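Local atomic coordinates of malate dehydrogenase (Picrophilus torridus, PDB entry 4BGV), a protein that probably catalyses the reversible, NAD-dependent oxidation of (S)-malate to oxaloacetate in the tricarboxylic acid cycle. Residues V81-L85 against I103-V107; Y132-A137 against A315-F319; L161-L165 against I198-L202; G181-P186 against V211-F216. Residue numbers count along the deposited sequence, not the author numbering.

Contact 1 (V81-L85 against I103-V107); sequences VTAGL and IMKSV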
loop_
_atom_site.group_PDB
_atom_site.type_symbol
_atom_site.label_atom_id
_atom_site.label_comp_id
_atom_site.label_asym_id
_atom_site.label_seq_id
_atom_site.Cartn_x
_atom_site.Cartn_y
_atom_site.Cartn_z
ATOM N N VAL A 81 -23.848 -4.613 8.128
ATOM C CA VAL A 81 -24.809 -4.233 9.158
ATOM C C VAL A 81 -24.128 -4.049 10.518
ATOM O O VAL A 81 -23.715 -5.025 11.150
ATOM C CB VAL A 81 -25.951 -5.274 9.257
ATOM C CG1 VAL A 81 -26.988 -4.866 10.322
ATOM C CG2 VAL A 81 -26.629 -5.444 7.897
ATOM N N THR A 82 -24.014 -2.800 10.972
ATOM C CA THR A 82 -23.402 -2.518 12.269
ATOM C C THR A 82 -24.376 -1.776 13.168
ATOM O O THR A 82 -23.981 -1.206 14.172
ATOM C CB THR A 82 -22.139 -1.638 12.155
ATOM O OG1 THR A 82 -22.516 -0.278 11.894
ATOM C CG2 THR A 82 -21.241 -2.119 11.041
ATOM N N ALA A 83 -25.646 -1.784 12.795
ATOM C CA ALA A 83 -26.671 -1.112 13.571
ATOM C C ALA A 83 -26.971 -1.980 14.788
ATOM O O ALA A 83 -26.762 -3.184 14.759
ATOM C CB ALA A 83 -27.920 -0.913 12.726
ATOM N N GLY A 84 -27.447 -1.380 15.861
ATOM C CA GLY A 84 -27.723 -2.160 17.047
ATOM C C GLY A 84 -27.154 -1.508 18.282
ATOM O O GLY A 84 -26.354 -0.577 18.191
ATOM N N LEU A 85 -27.553 -2.017 19.440
ATOM C CA LEU A 85 -27.291 -1.341 20.697
ATOM C C LEU A 85 -26.388 -2.160 21.613
ATOM O O LEU A 85 -26.079 -3.321 21.329
ATOM C CB LEU A 85 -28.626 -1.045 21.391
ATOM C CG LEU A 85 -28.695 0.074 22.430
ATOM C CD1 LEU A 85 -27.884 1.273 21.965
ATOM C CD2 LEU A 85 -30.143 0.473 22.691
ATOM N N ILE A 103 -34.070 -4.944 15.633
ATOM C CA ILE A 103 -33.345 -4.045 14.741
ATOM C C ILE A 103 -32.952 -4.775 13.447
ATOM O O ILE A 103 -33.108 -4.235 12.350
ATOM C CB ILE A 103 -32.106 -3.442 15.447
ATOM C CG1 ILE A 103 -32.548 -2.542 16.606
ATOM C CG2 ILE A 103 -31.257 -2.642 14.474
ATOM C CD1 ILE A 103 -31.423 -2.144 17.539
ATOM N N MET A 104 -32.491 -6.016 13.569
ATOM C CA MET A 104 -32.121 -6.798 12.389
ATOM C C MET A 104 -33.342 -7.063 11.518
ATOM O O MET A 104 -33.239 -7.062 10.291
ATOM C CB MET A 104 -31.471 -8.140 12.777
ATOM C CG MET A 104 -30.147 -8.036 13.538
ATOM S SD MET A 104 -28.843 -7.165 12.637
ATOM C CE MET A 104 -28.986 -5.533 13.351
ATOM N N LYS A 105 -34.489 -7.300 12.153
ATOM C CA LYS A 105 -35.722 -7.546 11.410
ATOM C C LYS A 105 -36.058 -6.342 10.518
ATOM O O LYS A 105 -36.299 -6.501 9.322
ATOM C CB LYS A 105 -36.895 -7.918 12.342
ATOM C CG LYS A 105 -38.175 -8.302 11.595
ATOM C CD LYS A 105 -39.196 -9.005 12.509
ATOM C CE LYS A 105 -40.456 -9.429 11.737
ATOM N NZ LYS A 105 -41.217 -8.259 11.194
ATOM N N SER A 106 -36.045 -5.141 11.087
ATOM C CA SER A 106 -36.366 -3.957 10.298
ATOM C C SER A 106 -35.271 -3.627 9.279
ATOM O O SER A 106 -35.573 -3.204 8.160
ATOM C CB SER A 106 -36.678 -2.748 11.191
ATOM O OG SER A 106 -35.510 -2.273 11.834
ATOM N N VAL A 107 -34.005 -3.809 9.659
ATOM C CA VAL A 107 -32.913 -3.631 8.702
ATOM C C VAL A 107 -33.031 -4.616 7.540
ATOM O O VAL A 107 -32.902 -4.228 6.375
ATOM C CB VAL A 107 -31.514 -3.724 9.363
ATOM C CG1 VAL A 107 -30.431 -3.912 8.313
ATOM C CG2 VAL A 107 -31.230 -2.460 10.180
#
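In this Rossmann-type NAD-binding domain, segment 81-85 carries the chain off the end of the parallel strand 78-81, and helix 93-114 follows, so the contact folds a strand exit against the helix it leads into. Apolar side chains make four of the contacts; the interface buries 241 Å² in all. Val81 CG1 lies 3.7 Å from Met104 CE and 4.1 Å from Val107 CG1, which sets the last strand residue against two side chains about a helical turn apart. Ala83 CB repeats the pattern further along, 4.1 Å from Ile103 CG2 and 4.5 Å from Val107 CG2.

Backbone atoms of the loop supply the second kind of contact. Met104 has a CA-to-CB bond that points sideways, yet its chain curls back so that Met104 CE sits in van der Waals contact with Ala83 O at 3.5 Å; the hydrogen bond to that carbonyl comes from Thr124 OG1. Leu85 N is held in turn by Asn100 of the same helix. Thr124 and Asn100 are both predicted NAD-binding residues, so the packing lies beside the probable cofactor site.

Gly84 and Ile103 form the closest CA pair, 6.4 Å apart. The phi/psi of Gly84, 132/169°, would press a CB against the preceding carbonyl, so a residue with a side chain would clash there. The bare Gly84 CA rests 3.7 Å from Ile103 CD1.

Contact 2 (Y132-A137 against A315-F319); sequences YAIYKA and ADDYF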
loop_
_atom_site.group_PDB
_atom_site.type_symbol
_atom_site.label_atom_id
_atom_site.label_comp_id
_atom_site.label_asym_id
_atom_site.label_seq_id
_atom_site.Cartn_x
_atom_site.Cartn_y
_atom_site.Cartn_z
ATOM N N TYR A 132 -28.739 -14.790 11.367
ATOM C CA TYR A 132 -29.956 -15.593 11.272
ATOM C C TYR A 132 -31.187 -14.693 11.176
ATOM O O TYR A 132 -32.054 -14.904 10.329
ATOM C CB TYR A 132 -30.039 -16.545 12.466
ATOM C CG TYR A 132 -31.195 -17.517 12.430
ATOM C CD1 TYR A 132 -31.369 -18.400 11.358
ATOM C CD2 TYR A 132 -32.108 -17.559 13.467
ATOM C CE1 TYR A 132 -32.433 -19.292 11.333
ATOM C CE2 TYR A 132 -33.166 -18.443 13.454
ATOM C CZ TYR A 132 -33.324 -19.307 12.391
ATOM O OH TYR A 132 -34.384 -20.177 12.401
ATOM N N ALA A 133 -31.232 -13.649 11.999
ATOM C CA ALA A 133 -32.340 -12.698 11.934
ATOM C C ALA A 133 -32.388 -11.962 10.588
ATOM O O ALA A 133 -33.465 -11.751 10.026
ATOM C CB ALA A 133 -32.262 -11.701 13.088
ATOM N N ILE A 134 -31.227 -11.558 10.085
ATOM C CA ILE A 134 -31.173 -10.874 8.790
ATOM C C ILE A 134 -31.718 -11.795 7.691
ATOM O O ILE A 134 -32.460 -11.357 6.803
ATOM C CB ILE A 134 -29.742 -10.383 8.462
ATOM C CG1 ILE A 134 -29.369 -9.174 9.337
ATOM C CG2 ILE A 134 -29.597 -10.014 6.973
ATOM C CD1 ILE A 134 -30.160 -7.871 9.024
ATOM N N TYR A 135 -31.371 -13.077 7.785
ATOM C CA TYR A 135 -31.835 -14.088 6.854
ATOM C C TYR A 135 -33.360 -14.215 6.918
ATOM O O TYR A 135 -34.036 -14.172 5.899
ATOM C CB TYR A 135 -31.176 -15.442 7.185
ATOM C CG TYR A 135 -31.760 -16.601 6.412
ATOM C CD1 TYR A 135 -31.875 -16.540 5.025
ATOM C CD2 TYR A 135 -32.191 -17.754 7.057
ATOM C CE1 TYR A 135 -32.404 -17.597 4.303
ATOM C CE2 TYR A 135 -32.718 -18.824 6.338
ATOM C CZ TYR A 135 -32.823 -18.730 4.959
ATOM O OH TYR A 135 -33.340 -19.776 4.223
ATOM N N LYS A 136 -33.899 -14.347 8.122
ATOM C CA LYS A 136 -35.350 -14.477 8.283
ATOM C C LYS A 136 -36.117 -13.248 7.776
ATOM O O LYS A 136 -37.217 -13.377 7.236
ATOM C CB LYS A 136 -35.706 -14.781 9.741
ATOM C CG LYS A 136 -35.242 -16.158 10.203
ATOM C CD LYS A 136 -35.549 -16.361 11.684
ATOM C CE LYS A 136 -37.051 -16.444 11.944
ATOM N NZ LYS A 136 -37.582 -17.810 11.650
ATOM N N ALA A 137 -35.533 -12.065 7.933
ATOM C CA ALA A 137 -36.228 -10.827 7.577
ATOM C C ALA A 137 -36.102 -10.482 6.096
ATOM O O ALA A 137 -37.031 -9.931 5.512
ATOM C CB ALA A 137 -35.715 -9.663 8.428
ATOM N N ALA A 315 -34.890 -16.149 18.530
ATOM C CA ALA A 315 -35.134 -15.383 17.308
ATOM C C ALA A 315 -36.384 -15.871 16.567
ATOM O O ALA A 315 -37.213 -15.059 16.134
ATOM C CB ALA A 315 -33.921 -15.419 16.404
ATOM N N ASP A 316 -36.526 -17.188 16.431
ATOM C CA ASP A 316 -37.750 -17.766 15.859
ATOM C C ASP A 316 -38.998 -17.268 16.593
ATOM O O ASP A 316 -39.958 -16.822 15.967
ATOM C CB ASP A 316 -37.727 -19.296 15.921
ATOM C CG ASP A 316 -36.678 -19.904 15.015
ATOM O OD1 ASP A 316 -36.227 -19.216 14.073
ATOM O OD2 ASP A 316 -36.317 -21.076 15.246
ATOM N N ASP A 317 -38.971 -17.351 17.921
ATOM C CA ASP A 317 -40.095 -16.927 18.747
ATOM C C ASP A 317 -40.423 -15.449 18.546
ATOM O O ASP A 317 -41.594 -15.086 18.415
ATOM C CB ASP A 317 -39.813 -17.223 20.224
ATOM C CG ASP A 317 -40.901 -16.706 21.140
ATOM O OD1 ASP A 317 -41.964 -17.361 21.247
ATOM O OD2 ASP A 317 -40.686 -15.645 21.765
ATOM N N TYR A 318 -39.396 -14.601 18.519
ATOM C CA TYR A 318 -39.608 -13.184 18.242
ATOM C C TYR A 318 -40.308 -12.981 16.900
ATOM O O TYR A 318 -41.276 -12.228 16.812
ATOM C CB TYR A 318 -38.290 -12.399 18.260
ATOM C CG TYR A 318 -38.471 -10.914 18.018
ATOM C CD1 TYR A 318 -38.744 -10.052 19.070
ATOM C CD2 TYR A 318 -38.367 -10.375 16.737
ATOM C CE1 TYR A 318 -38.914 -8.694 18.856
ATOM C CE2 TYR A 318 -38.534 -9.020 16.511
ATOM C CZ TYR A 318 -38.804 -8.184 17.573
ATOM O OH TYR A 318 -38.971 -6.836 17.363
ATOM N N PHE A 319 -39.808 -13.642 15.858
ATOM C CA PHE A 319 -40.387 -13.496 14.523
ATOM C C PHE A 319 -41.824 -14.014 14.484
ATOM O O PHE A 319 -42.694 -13.420 13.844
ATOM C CB PHE A 319 -39.530 -14.200 13.463
ATOM C CG PHE A 319 -38.439 -13.332 12.881
ATOM C CD1 PHE A 319 -37.255 -13.122 13.574
ATOM C CD2 PHE A 319 -38.599 -12.736 11.639
ATOM C CE1 PHE A 319 -36.254 -12.330 13.044
ATOM C CE2 PHE A 319 -37.597 -11.940 11.094
ATOM C CZ PHE A 319 -36.422 -11.736 11.801
HETATM O O HOH W 1 -40.351 -17.862 13.008
#
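Phe319 loses 94 Å² to the opposing segment, more than any other residue here, because its side chain enters the space between the two helices and meets three residues of 132-137. Phe319 CE1 is 4.0 Å from Ala133 CB and Phe319 CE2 is 4.0 Å from Ala137 CB, so two alanines one turn apart leave room for the ring; Phe319 CZ also comes within 3.4 Å of Ala133 O. Lys136 lies over one face: its CB is 3.8 Å from the centroid of the Phe319 ring and 19° off the normal, a CH-pi contact, and Lys136 CE is 3.5 Å from Phe319 CG.

The two short segments run at 33° to each other, with axes 10.7 Å apart at closest approach. This packing joins helix 127-138 of the Rossmann-type NAD-binding domain to the long C-terminal helix 295-321, which reaches back from the other half of the LDH/MDH fold.

Lys136, with 66 Å² buried, continues past the ring to a salt bridge, Lys136 NZ lying 3.1 Å from Asp316 OD1. A water bonded to Lys136 NZ at 3.1 Å donates to Asp316 O at 3.2 Å. Asp316, burying 49 Å², uses the same OD1 to accept a hydrogen bond from Tyr132 OH at 2.7 Å. Along the edge of that tyrosine ring, Tyr132 CD2 packs 4.1 Å from Ala315 CB, while Leu272 and Phe273 of strand 272-281 also touch Tyr132.

Contact 3 (L161-L165 against I198-L202); sequences LAQEL and IEDLL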
loop_
_atom_site.group_PDB
_atom_site.type_symbol
_atom_site.label_atom_id
_atom_site.label_comp_id
_atom_site.label_asym_id
_atom_site.label_seq_id
_atom_site.Cartn_x
_atom_site.Cartn_y
_atom_site.Cartn_z
ATOM N N LEU A 161 -0.150 -14.142 20.581
ATOM C CA LEU A 161 0.877 -15.141 20.286
ATOM C C LEU A 161 2.157 -14.486 19.763
ATOM O O LEU A 161 3.270 -14.835 20.181
ATOM C CB LEU A 161 0.358 -16.139 19.250
ATOM C CG LEU A 161 -0.697 -17.148 19.697
ATOM C CD1 LEU A 161 -1.251 -17.898 18.489
ATOM C CD2 LEU A 161 -0.078 -18.133 20.687
ATOM N N ALA A 162 1.998 -13.545 18.836
ATOM C CA ALA A 162 3.151 -12.906 18.217
ATOM C C ALA A 162 3.950 -12.120 19.247
ATOM O O ALA A 162 5.177 -12.147 19.249
ATOM C CB ALA A 162 2.700 -11.996 17.072
ATOM N N GLN A 163 3.261 -11.443 20.156
ATOM C CA GLN A 163 3.989 -10.708 21.172
ATOM C C GLN A 163 4.656 -11.647 22.169
ATOM O O GLN A 163 5.748 -11.365 22.641
ATOM C CB GLN A 163 3.105 -9.651 21.844
ATOM C CG GLN A 163 2.665 -8.568 20.827
ATOM C CD GLN A 163 2.628 -7.147 21.398
ATOM O OE1 GLN A 163 3.326 -6.239 20.911
ATOM N NE2 GLN A 163 1.790 -6.941 22.409
ATOM N N GLU A 164 4.013 -12.774 22.464
ATOM C CA GLU A 164 4.589 -13.716 23.416
ATOM C C GLU A 164 5.851 -14.377 22.854
ATOM O O GLU A 164 6.806 -14.616 23.587
ATOM C CB GLU A 164 3.572 -14.780 23.807
ATOM C CG GLU A 164 4.014 -15.645 24.975
ATOM C CD GLU A 164 3.975 -14.890 26.287
ATOM O OE1 GLU A 164 3.129 -13.982 26.436
ATOM O OE2 GLU A 164 4.802 -15.192 27.161
ATOM N N LEU A 165 5.843 -14.655 21.555
ATOM C CA LEU A 165 6.954 -15.322 20.878
ATOM C C LEU A 165 7.920 -14.358 20.188
ATOM O O LEU A 165 8.952 -14.790 19.656
ATOM C CB LEU A 165 6.414 -16.334 19.865
ATOM C CG LEU A 165 5.811 -17.584 20.520
ATOM C CD1 LEU A 165 4.951 -18.360 19.542
ATOM C CD2 LEU A 165 6.915 -18.471 21.087
ATOM N N ILE A 198 2.189 -24.214 17.715
ATOM C CA ILE A 198 2.409 -23.395 18.890
ATOM C C ILE A 198 2.693 -24.254 20.133
ATOM O O ILE A 198 3.374 -23.823 21.067
ATOM C CB ILE A 198 1.197 -22.461 19.106
ATOM C CG1 ILE A 198 1.655 -21.043 19.420
ATOM C CG2 ILE A 198 0.211 -23.027 20.108
ATOM C CD1 ILE A 198 2.003 -20.272 18.172
ATOM N N GLU A 199 2.169 -25.480 20.140
ATOM C CA GLU A 199 2.424 -26.383 21.263
ATOM C C GLU A 199 3.884 -26.785 21.383
ATOM O O GLU A 199 4.308 -27.234 22.449
ATOM C CB GLU A 199 1.559 -27.644 21.180
ATOM C CG GLU A 199 0.138 -27.425 21.640
ATOM C CD GLU A 199 -0.807 -28.514 21.164
ATOM O OE1 GLU A 199 -0.882 -28.761 19.935
ATOM O OE2 GLU A 199 -1.483 -29.118 22.022
ATOM N N ASP A 200 4.635 -26.666 20.287
ATOM C CA ASP A 200 6.073 -26.906 20.300
ATOM C C ASP A 200 6.855 -25.678 20.746
ATOM O O ASP A 200 8.053 -25.768 20.964
ATOM C CB ASP A 200 6.579 -27.300 18.909
ATOM C CG ASP A 200 6.003 -28.613 18.428
ATOM O OD1 ASP A 200 5.398 -29.331 19.247
ATOM O OD2 ASP A 200 6.150 -28.922 17.229
ATOM N N LEU A 201 6.181 -24.535 20.867
ATOM C CA LEU A 201 6.873 -23.264 21.059
ATOM C C LEU A 201 6.585 -22.621 22.419
ATOM O O LEU A 201 7.394 -21.849 22.923
ATOM C CB LEU A 201 6.504 -22.294 19.929
ATOM C CG LEU A 201 6.915 -22.696 18.505
ATOM C CD1 LEU A 201 6.425 -21.684 17.475
ATOM C CD2 LEU A 201 8.430 -22.841 18.429
ATOM N N LEU A 202 5.428 -22.934 22.993
ATOM C CA LEU A 202 4.987 -22.332 24.252
ATOM C C LEU A 202 4.481 -23.403 25.209
ATOM O O LEU A 202 3.916 -24.402 24.770
ATOM C CB LEU A 202 3.868 -21.317 23.989
ATOM C CG LEU A 202 4.219 -19.993 23.306
ATOM C CD1 LEU A 202 2.954 -19.236 22.865
ATOM C CD2 LEU A 202 5.059 -19.128 24.224
#
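Within the C-terminal alpha/beta domain of the LDH/MDH fold, the final turn of helix 150-165 packs on the connection between strand 196-197 and helix 204-215. The cross-segment contacts are almost wholly aliphatic and bury 275 Å². Ile198 comes first, directly after the strand. Ile198 CG1 lies 3.6 Å from Leu161 CD2 and Ile198 CD1 3.8 Å from Leu165 CD1, so one isoleucine touches two leucines spaced a helical turn apart. Val193 of the neighbouring strand 184-193 also touches both Ile198 and Leu165.

Residues 198-200 have helical phi/psi, and Ile198 O accepts from both Leu201 N (2.9 Å) and Leu202 N (3.0 Å). This tight turn carries Glu199 and Asp200 away from the helix, where Asp200 packs on Tyr190 of a second subunit, and returns the chain at Leu201. There Leu201 CB is 4.0 Å from Leu165 CD2, and the CA atoms of these two residues stand 7.9 Å apart. Tyr289 of the second subunit packs against Leu201, and Lys279 of that subunit hydrogen-bonds to Leu165 O, so the contact borders a subunit interface.

Leu202 leaves the turn with extended backbone angles (-133/147°) and loses 69 Å² to the helix. Leu202 CD1 is 3.9 Å from Leu161 CD2, Leu202 CD2 is 3.7 Å from Leu165 CD2, and that same Leu202 CD2 lies 3.7 Å from Glu164 CG.

Contact 4 (G181-P186 against V211-F216); sequences GDDMVP and VKRTRF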
loop_
_atom_site.group_PDB
_atom_site.type_symbol
_atom_site.label_atom_id
_atom_site.label_comp_id
_atom_site.label_asym_id
_atom_site.label_seq_id
_atom_site.Cartn_x
_atom_site.Cartn_y
_atom_site.Cartn_z
ATOM N N GLY A 181 -16.250 -15.488 23.412
ATOM C CA GLY A 181 -16.324 -15.827 24.824
ATOM C C GLY A 181 -16.260 -17.325 25.030
ATOM O O GLY A 181 -15.416 -18.000 24.453
ATOM N N ASP A 182 -17.162 -17.857 25.841
ATOM C CA ASP A 182 -17.144 -19.291 26.097
ATOM C C ASP A 182 -17.647 -20.084 24.896
ATOM O O ASP A 182 -17.513 -21.306 24.862
ATOM C CB ASP A 182 -17.950 -19.631 27.352
ATOM C CG ASP A 182 -17.359 -19.002 28.612
ATOM O OD1 ASP A 182 -16.120 -19.079 28.799
ATOM O OD2 ASP A 182 -18.135 -18.422 29.405
ATOM N N ASP A 183 -18.238 -19.400 23.920
ATOM C CA ASP A 183 -18.682 -20.077 22.699
ATOM C C ASP A 183 -17.570 -20.253 21.658
ATOM O O ASP A 183 -17.779 -20.908 20.628
ATOM C CB ASP A 183 -19.867 -19.354 22.061
ATOM C CG ASP A 183 -21.168 -19.559 22.838
ATOM O OD1 ASP A 183 -21.255 -20.533 23.611
ATOM O OD2 ASP A 183 -22.104 -18.747 22.654
ATOM N N MET A 184 -16.413 -19.635 21.906
ATOM C CA MET A 184 -15.280 -19.733 20.988
ATOM C C MET A 184 -14.648 -21.105 21.140
ATOM O O MET A 184 -14.570 -21.637 22.247
ATOM C CB MET A 184 -14.232 -18.669 21.318
ATOM C CG MET A 184 -13.122 -18.501 20.284
ATOM S SD MET A 184 -11.867 -17.334 20.911
ATOM C CE MET A 184 -10.830 -18.420 21.888
ATOM N N VAL A 185 -14.193 -21.679 20.030
ATOM C CA VAL A 185 -13.552 -22.989 20.074
ATOM C C VAL A 185 -12.224 -22.914 19.328
ATOM O O VAL A 185 -12.188 -22.935 18.096
ATOM C CB VAL A 185 -14.421 -24.090 19.432
ATOM C CG1 VAL A 185 -13.714 -25.454 19.546
ATOM C CG2 VAL A 185 -15.800 -24.143 20.088
ATOM N N PRO A 186 -11.122 -22.810 20.077
ATOM C CA PRO A 186 -9.817 -22.798 19.412
ATOM C C PRO A 186 -9.410 -24.215 19.024
ATOM O O PRO A 186 -9.789 -25.159 19.723
ATOM C CB PRO A 186 -8.882 -22.290 20.515
ATOM C CG PRO A 186 -9.513 -22.809 21.788
ATOM C CD PRO A 186 -11.010 -22.801 21.551
ATOM N N VAL A 211 -5.451 -18.165 25.188
ATOM C CA VAL A 211 -6.785 -18.570 24.782
ATOM C C VAL A 211 -7.862 -17.834 25.588
ATOM O O VAL A 211 -8.828 -17.316 25.032
ATOM C CB VAL A 211 -6.941 -20.087 24.878
ATOM C CG1 VAL A 211 -8.402 -20.493 24.774
ATOM C CG2 VAL A 211 -6.090 -20.756 23.774
ATOM N N LYS A 212 -7.684 -17.766 26.904
ATOM C CA LYS A 212 -8.647 -17.078 27.749
ATOM C C LYS A 212 -8.708 -15.573 27.444
ATOM O O LYS A 212 -9.797 -14.994 27.370
ATOM C CB LYS A 212 -8.349 -17.344 29.229
ATOM C CG LYS A 212 -9.409 -16.826 30.183
ATOM C CD LYS A 212 -9.140 -17.272 31.616
ATOM C CE LYS A 212 -9.631 -18.688 31.860
ATOM N NZ LYS A 212 -9.711 -18.985 33.321
ATOM N N ARG A 213 -7.550 -14.934 27.262
ATOM C CA ARG A 213 -7.540 -13.513 26.882
ATOM C C ARG A 213 -8.277 -13.294 25.584
ATOM O O ARG A 213 -8.952 -12.281 25.421
ATOM C CB ARG A 213 -6.117 -12.965 26.757
ATOM C CG ARG A 213 -6.036 -11.446 26.583
ATOM C CD ARG A 213 -4.588 -10.987 26.492
ATOM N NE ARG A 213 -4.493 -9.542 26.291
ATOM C CZ ARG A 213 -3.359 -8.899 26.036
ATOM N NH1 ARG A 213 -2.204 -9.574 25.935
ATOM N NH2 ARG A 213 -3.380 -7.580 25.863
ATOM N N THR A 214 -8.154 -14.245 24.655
ATOM C CA THR A 214 -8.819 -14.115 23.364
ATOM C C THR A 214 -10.321 -14.212 23.559
ATOM O O THR A 214 -11.078 -13.444 22.968
ATOM C CB THR A 214 -8.330 -15.194 22.387
ATOM O OG1 THR A 214 -6.924 -15.035 22.191
ATOM C CG2 THR A 214 -9.050 -15.083 21.028
ATOM N N ARG A 215 -10.751 -15.139 24.415
ATOM C CA ARG A 215 -12.176 -15.292 24.703
ATOM C C ARG A 215 -12.794 -14.003 25.197
ATOM O O ARG A 215 -13.938 -13.677 24.858
ATOM C CB ARG A 215 -12.412 -16.326 25.798
ATOM C CG ARG A 215 -12.235 -17.740 25.385
ATOM C CD ARG A 215 -12.643 -18.647 26.528
ATOM N NE ARG A 215 -12.181 -20.003 26.282
ATOM C CZ ARG A 215 -12.753 -20.818 25.404
ATOM N NH1 ARG A 215 -13.797 -20.396 24.702
ATOM N NH2 ARG A 215 -12.283 -22.045 25.229
ATOM N N PHE A 216 -12.049 -13.287 26.034
ATOM C CA PHE A 216 -12.599 -12.106 26.672
ATOM C C PHE A 216 -11.936 -10.847 26.144
ATOM O O PHE A 216 -11.947 -9.816 26.805
ATOM C CB PHE A 216 -12.470 -12.240 28.191
ATOM C CG PHE A 216 -13.022 -13.528 28.701
ATOM C CD1 PHE A 216 -14.334 -13.879 28.418
ATOM C CD2 PHE A 216 -12.232 -14.408 29.425
ATOM C CE1 PHE A 216 -14.856 -15.082 28.861
ATOM C CE2 PHE A 216 -12.745 -15.603 29.873
ATOM C CZ PHE A 216 -14.064 -15.941 29.593
HETATM O O HOH W 2 -14.114 -13.728 21.929
HETATM O O HOH W 3 -13.501 -23.893 24.120
#
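Arg215 NH1 donates to two backbone carbonyls, Gly181 O and Met184 O, each at 2.9 Å and with N-H...O angles of 152° and 153°. Both acceptors lie near the guanidinium plane, where its N-H groups point. One water extends the link, accepting from Arg215 NH2 at 2.5 Å and donating to Met184 O at 3.1 Å; another joins Gly181 N (3.1 Å) to Arg215 O (2.9 Å). Gly181 CA also approaches Arg215 O at 3.2 Å in a CA-H...O contact, and its positive phi of 61° favours glycine.

Beyond this polar end, Met184 SD lies 3.6 Å from Thr214 CG2 and Pro186 CG lies 3.9 Å from Val211 CG1. Strand 184-186 and helix 211-215 run at 151°, with axes 9.8 Å apart.

The segment just after His180, the probable catalytic proton acceptor, is thus tied to the end of helix 204-215, in the C-terminal alpha/beta domain of the LDH/MDH fold.

Contacts 1 and 2 form one continuous packed region: their centres are about 12 Å apart, and helix 93-114 of contact 1 packs against helices 127-138 and 295-321 of contact 2, with Met104 CB 3.7 Å from Ala133 CB and Lys105 CD 3.6 Å from Phe319 CE2. Contact 1 closes first along the chain; contacts 3 and 4 fall between the segments of contact 2. Contact 3 joins helix 150-165 to the loop before helix 204-215, and contact 4 joins strand 184-193 to that helix; their segments alternate, with centres about 17 Å apart. The centres of contacts 1 and 3 are about 38 Å apart, so these are independent packing sites, while contact 2 joins the NAD-binding domain to the C-terminal helix.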